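Local coordinates for protein beta-lactamase II (Erythrobacter litoralis, PDB 6V73) that probably hydrolyses the amide bond of beta-lactam antibiotics with zinc as cofactor, as a class B metallo-beta-lactamase, at residues A[94-99]-A[166-171]. Sequence-based numbering, arbitrary orientation.
Sequences VTHAHQ and TRDNIT. With ZN (zinc ion), chain B.
Asp168 reaches across to the turn between His96 and His98, the first two histidines of the HxHxD zinc motif of metallo-beta-lactamases. Asp168 OD2 makes the link, accepting the backbone N-H of Ala97, 2.9 Å from Ala97 N, on the syn side of the carboxylate, somewhat out of plane, and also pairs with Ser121 OG. Within its own segment, Thr166 OG1 lies very close to Asp168 OD1, in a bond whose length is doubtful. Chi1 of 57° places Asp168 CG between its backbone N and carbonyl carbon, which brings the carboxylate up against His96 CB. The small methyl of Ala97, at the centre of an inverse gamma turn, lies beside OD2.

Thr166 suits its place by being two-faced. OG1 packs on His96 CB at 3.4 Å, while the methyl CG2 meets the His98 ring obliquely, 3.5 Å from His98 CE1, and also touches His96 CD2 at 3.7 Å. Those rings bind zinc through different nitrogens, His96 NE2 and His98 ND1, each at 2.1 Å; His165 is a further ligand, and His98 NE2 is hydrogen-bonded to Asp199 OD2.

Farther along, Ile170 N donates to Thr95 O at 2.8 Å, and Ile170 CG1 lies against Thr95 CA, while Thr95 OG1 turns to Asp66.

The contact thus joins the loop between strand 89-93 and helix 99-102 to the one entering strand 171-174, bridging the two sheets of the αβ/βα fold, with helix 119-124 against Asp168.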
loop_
_atom_site.group_PDB
_atom_site.type_symbol
_atom_site.label_atom_id
_atom_site.label_comp_id
_atom_site.label_asym_id
_atom_site.label_seq_id
_atom_site.Cartn_x
_atom_site.Cartn_y
_atom_site.Cartn_z
ATOM N N VAL A 94 -13.109 -6.085 16.135
ATOM C CA VAL A 94 -12.183 -5.676 15.084
ATOM C C VAL A 94 -12.976 -5.056 13.942
ATOM O O VAL A 94 -14.084 -5.504 13.632
ATOM C CB VAL A 94 -11.318 -6.862 14.599
ATOM C CG1 VAL A 94 -10.405 -7.354 15.731
ATOM C CG2 VAL A 94 -12.189 -7.996 14.101
ATOM N N THR A 95 -12.417 -4.013 13.324
ATOM C CA THR A 95 -13.218 -3.170 12.444
ATOM C C THR A 95 -13.177 -3.572 10.971
ATOM O O THR A 95 -13.984 -3.046 10.199
ATOM C CB THR A 95 -12.816 -1.697 12.591
ATOM O OG1 THR A 95 -11.393 -1.564 12.658
ATOM C CG2 THR A 95 -13.388 -1.161 13.888
ATOM N N HIS A 96 -12.271 -4.481 10.564
ATOM C CA HIS A 96 -12.342 -5.205 9.290
ATOM C C HIS A 96 -11.134 -6.123 9.118
ATOM O O HIS A 96 -10.218 -6.123 9.947
ATOM C CB HIS A 96 -12.434 -4.269 8.075
ATOM C CG HIS A 96 -11.265 -3.347 7.929
ATOM N ND1 HIS A 96 -11.131 -2.197 8.673
ATOM C CD2 HIS A 96 -10.180 -3.402 7.118
ATOM C CE1 HIS A 96 -10.010 -1.584 8.329
ATOM N NE2 HIS A 96 -9.417 -2.294 7.387
ATOM N N ALA A 97 -11.113 -6.889 8.025
ATOM C CA ALA A 97 -10.139 -7.969 7.845
ATOM C C ALA A 97 -8.892 -7.457 7.124
ATOM O O ALA A 97 -8.574 -7.853 6.007
ATOM C CB ALA A 97 -10.764 -9.130 7.083
ATOM N N HIS A 98 -8.165 -6.575 7.800
ATOM C CA HIS A 98 -6.833 -6.177 7.352
ATOM C C HIS A 98 -5.878 -6.334 8.521
ATOM O O HIS A 98 -6.288 -6.363 9.686
ATOM C CB HIS A 98 -6.766 -4.721 6.824
ATOM C CG HIS A 98 -7.209 -4.563 5.403
ATOM N ND1 HIS A 98 -7.499 -3.334 4.852
ATOM C CD2 HIS A 98 -7.407 -5.477 4.417
ATOM C CE1 HIS A 98 -7.866 -3.495 3.591
ATOM N NE2 HIS A 98 -7.821 -4.786 3.302
ATOM N N GLN A 99 -4.590 -6.392 8.201
ATOM C CA GLN A 99 -3.611 -6.784 9.205
ATOM C C GLN A 99 -3.466 -5.757 10.320
ATOM O O GLN A 99 -3.192 -6.138 11.463
ATOM C CB GLN A 99 -2.256 -7.045 8.564
ATOM C CG GLN A 99 -1.337 -7.774 9.514
ATOM C CD GLN A 99 0.086 -7.758 9.047
ATOM O OE1 GLN A 99 0.363 -7.754 7.844
ATOM N NE2 GLN A 99 1.009 -7.737 9.993
ATOM N N THR A 166 -13.300 -0.918 3.151
ATOM C CA THR A 166 -13.543 -2.289 2.710
ATOM C C THR A 166 -15.045 -2.553 2.792
ATOM O O THR A 166 -15.810 -1.745 3.313
ATOM C CB THR A 166 -12.798 -3.335 3.555
ATOM O OG1 THR A 166 -13.301 -3.290 4.884
ATOM C CG2 THR A 166 -11.297 -3.092 3.585
ATOM N N ARG A 167 -15.478 -3.692 2.256
ATOM C CA ARG A 167 -16.897 -4.008 2.303
ATOM C C ARG A 167 -17.344 -4.399 3.706
ATOM O O ARG A 167 -18.536 -4.302 4.012
ATOM C CB ARG A 167 -17.215 -5.127 1.299
ATOM C CG ARG A 167 -17.020 -4.699 -0.158
ATOM C CD ARG A 167 -17.431 -5.804 -1.102
ATOM N NE ARG A 167 -16.634 -7.010 -0.904
ATOM C CZ ARG A 167 -17.146 -8.219 -0.678
ATOM N NH1 ARG A 167 -18.469 -8.389 -0.594
ATOM N NH2 ARG A 167 -16.334 -9.257 -0.512
ATOM N N ASP A 168 -16.420 -4.824 4.565
ATOM C CA ASP A 168 -16.762 -5.282 5.901
ATOM C C ASP A 168 -16.477 -4.259 6.997
ATOM O O ASP A 168 -16.687 -4.584 8.172
ATOM C CB ASP A 168 -16.016 -6.588 6.217
ATOM C CG ASP A 168 -14.496 -6.447 6.090
ATOM O OD1 ASP A 168 -14.037 -5.649 5.250
ATOM O OD2 ASP A 168 -13.758 -7.132 6.827
ATOM N N ASN A 169 -16.009 -3.046 6.666
ATOM C CA ASN A 169 -15.581 -2.142 7.735
ATOM C C ASN A 169 -16.747 -1.755 8.634
ATOM O O ASN A 169 -17.842 -1.429 8.165
ATOM C CB ASN A 169 -14.918 -0.853 7.223
ATOM C CG ASN A 169 -15.760 -0.090 6.194
ATOM O OD1 ASN A 169 -15.405 -0.029 5.025
ATOM N ND2 ASN A 169 -16.899 0.439 6.619
ATOM N N ILE A 170 -16.499 -1.758 9.938
ATOM C CA ILE A 170 -17.467 -1.270 10.906
ATOM C C ILE A 170 -16.843 -0.132 11.707
ATOM O O ILE A 170 -15.631 0.095 11.683
ATOM C CB ILE A 170 -17.971 -2.381 11.841
ATOM C CG1 ILE A 170 -16.806 -2.926 12.661
ATOM C CG2 ILE A 170 -18.704 -3.473 11.031
ATOM C CD1 ILE A 170 -17.204 -4.036 13.605
ATOM N N THR A 171 -17.707 0.575 12.434
ATOM C CA THR A 171 -17.344 1.719 13.257
ATOM C C THR A 171 -17.910 1.516 14.652
ATOM O O THR A 171 -18.888 0.788 14.836
ATOM C CB THR A 171 -17.871 3.029 12.646
ATOM O OG1 THR A 171 -19.291 2.950 12.501
ATOM C CG2 THR A 171 -17.252 3.275 11.274
HETATM ZN ZN ZN B . -7.832 -1.662 6.080
#